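Long-range contact in aminopeptidase-like protein (Chaetomium thermophilum, PDB 5JM6), which probably acts as a zinc-dependent aminopeptidase of the M18 family, a dodecameric enzyme linked to the Cvt pathway of selective autophagy: residues A139-T144 / V154-A159. Numbering follows the deposited sequence.
Sequences ARLKPT and VQLGVA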
loop_
_atom_site.group_PDB
_atom_site.type_symbol
_atom_site.label_atom_id
_atom_site.label_comp_id
_atom_site.label_asym_id
_atom_site.label_seq_id
_atom_site.Cartn_x
_atom_site.Cartn_y
_atom_site.Cartn_z
ATOM N N ALA A 139 31.258 21.298 -10.557
ATOM C CA ALA A 139 31.508 19.915 -10.953
ATOM C C ALA A 139 32.957 19.710 -11.383
ATOM O O ALA A 139 33.372 20.187 -12.438
ATOM C CB ALA A 139 30.564 19.509 -12.073
ATOM N N ARG A 140 33.716 18.979 -10.574
ATOM C CA ARG A 140 35.139 18.804 -10.834
ATOM C C ARG A 140 35.420 17.628 -11.758
ATOM O O ARG A 140 34.776 16.582 -11.671
ATOM C CB ARG A 140 35.899 18.630 -9.519
ATOM C CG ARG A 140 35.779 19.838 -8.612
ATOM C CD ARG A 140 36.794 19.829 -7.487
ATOM N NE ARG A 140 37.455 21.128 -7.400
ATOM C CZ ARG A 140 37.112 22.094 -6.554
ATOM N NH1 ARG A 140 36.115 21.913 -5.698
ATOM N NH2 ARG A 140 37.773 23.242 -6.561
ATOM N N LEU A 141 36.388 17.820 -12.649
ATOM C CA LEU A 141 36.851 16.752 -13.520
ATOM C C LEU A 141 37.427 15.608 -12.698
ATOM O O LEU A 141 38.170 15.826 -11.740
ATOM C CB LEU A 141 37.902 17.271 -14.505
ATOM C CG LEU A 141 37.434 17.788 -15.868
ATOM C CD1 LEU A 141 36.483 18.970 -15.728
ATOM C CD2 LEU A 141 38.634 18.161 -16.727
ATOM N N LYS A 142 37.069 14.387 -13.077
ATOM C CA LYS A 142 37.589 13.187 -12.437
ATOM C C LYS A 142 39.099 13.089 -12.646
ATOM O O LYS A 142 39.628 13.695 -13.578
ATOM C CB LYS A 142 36.891 11.951 -13.003
ATOM C CG LYS A 142 35.388 11.915 -12.765
ATOM C CD LYS A 142 34.992 10.592 -12.152
ATOM C CE LYS A 142 33.491 10.434 -11.954
ATOM N NZ LYS A 142 32.732 10.357 -13.233
ATOM N N PRO A 143 39.804 12.352 -11.769
ATOM C CA PRO A 143 41.215 12.054 -12.042
ATOM C C PRO A 143 41.430 11.484 -13.446
ATOM O O PRO A 143 42.347 11.917 -14.142
ATOM C CB PRO A 143 41.559 11.033 -10.961
ATOM C CG PRO A 143 40.745 11.492 -9.794
ATOM C CD PRO A 143 39.442 12.017 -10.379
ATOM N N THR A 144 40.590 10.540 -13.857
ATOM C CA THR A 144 40.518 10.166 -15.263
ATOM C C THR A 144 39.217 10.728 -15.819
ATOM O O THR A 144 38.135 10.228 -15.513
ATOM C CB THR A 144 40.565 8.637 -15.466
ATOM O OG1 THR A 144 41.801 8.120 -14.957
ATOM C CG2 THR A 144 40.447 8.286 -16.942
ATOM N N VAL A 154 31.549 12.533 -27.766
ATOM C CA VAL A 154 32.668 12.530 -26.838
ATOM C C VAL A 154 32.174 13.078 -25.502
ATOM O O VAL A 154 31.566 14.149 -25.459
ATOM C CB VAL A 154 33.841 13.376 -27.364
ATOM C CG1 VAL A 154 35.067 13.202 -26.481
ATOM C CG2 VAL A 154 34.156 13.001 -28.805
ATOM N N GLN A 155 32.413 12.343 -24.421
ATOM C CA GLN A 155 31.922 12.758 -23.110
ATOM C C GLN A 155 33.064 13.006 -22.124
ATOM O O GLN A 155 34.233 12.780 -22.440
ATOM C CB GLN A 155 30.952 11.710 -22.552
ATOM C CG GLN A 155 29.772 11.414 -23.475
ATOM C CD GLN A 155 28.747 10.478 -22.858
ATOM O OE1 GLN A 155 28.897 9.257 -22.900
ATOM N NE2 GLN A 155 27.693 11.050 -22.287
ATOM N N LEU A 156 32.712 13.461 -20.925
ATOM C CA LEU A 156 33.696 13.886 -19.935
ATOM C C LEU A 156 33.345 13.390 -18.536
ATOM O O LEU A 156 32.247 13.646 -18.044
ATOM C CB LEU A 156 33.803 15.411 -19.925
ATOM C CG LEU A 156 34.816 16.008 -18.952
ATOM C CD1 LEU A 156 36.221 15.729 -19.439
ATOM C CD2 LEU A 156 34.585 17.499 -18.781
ATOM N N GLY A 157 34.261 12.659 -17.908
ATOM C CA GLY A 157 34.056 12.228 -16.535
ATOM C C GLY A 157 34.152 13.361 -15.530
ATOM O O GLY A 157 35.203 13.985 -15.392
ATOM N N VAL A 158 33.076 13.592 -14.784
ATOM C CA VAL A 158 33.081 14.624 -13.752
ATOM C C VAL A 158 32.439 14.102 -12.478
ATOM O O VAL A 158 31.746 13.084 -12.486
ATOM C CB VAL A 158 32.339 15.912 -14.193
ATOM C CG1 VAL A 158 32.932 16.473 -15.482
ATOM C CG2 VAL A 158 30.846 15.654 -14.341
ATOM N N ALA A 159 32.681 14.808 -11.381
ATOM C CA ALA A 159 32.127 14.446 -10.087
ATOM C C ALA A 159 31.554 15.688 -9.427
ATOM O O ALA A 159 32.235 16.714 -9.354
ATOM C CB ALA A 159 33.194 13.812 -9.208
#
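K142 makes the side-chain hydrogen bond of this antiparallel hairpin, in addition to its backbone ladder. The backbone brings K142 CB to 3.6 Å from G157 O, and chi1 (-62°), with CG anti to the carbonyl carbon, places CG against the same carbonyl group, 3.3 Å from G157 O. A bend at chi2 (-129°) then carries the chain along the opposite strand, with CD grazing V158 O and CE drawing closer to it. A second turn at chi4 (67°) delivers the ammonium group, and K142 NZ donates to V158 O at 3.0 Å from well above the carbonyl plane. The same NZ forms a salt bridge with E222, so this buried charge is met by both a carboxylate and a main-chain oxygen. The lysine also binds by its own backbone: K142 N to G157 O, 3.0 Å and almost straight at the hydrogen.

Next along the ladder, L141 and V158 make a non-hydrogen-bonded pair with diverging side chains; L141 CD1 meets L156 CD2 at 3.9 Å, the two leucines crossing at about a right angle. R140 and A159 follow as a hydrogen-bonded pair. The bond from A159 N to R140 O, 2.8 Å, is the straighter at the hydrogen; that from R140 N to A159 O is more bent there.

Within the six-stranded antiparallel sheet, strand 139-141 lies between strands 153-160 and 277-286, with A139 bonded to L284 and L141 to L282. Strand 228-231 borders 153-160 on its other side, and beyond 139-141 P143 packs on H408 of a second subunit, whose NE2 is hydrogen-bonded to T144 N.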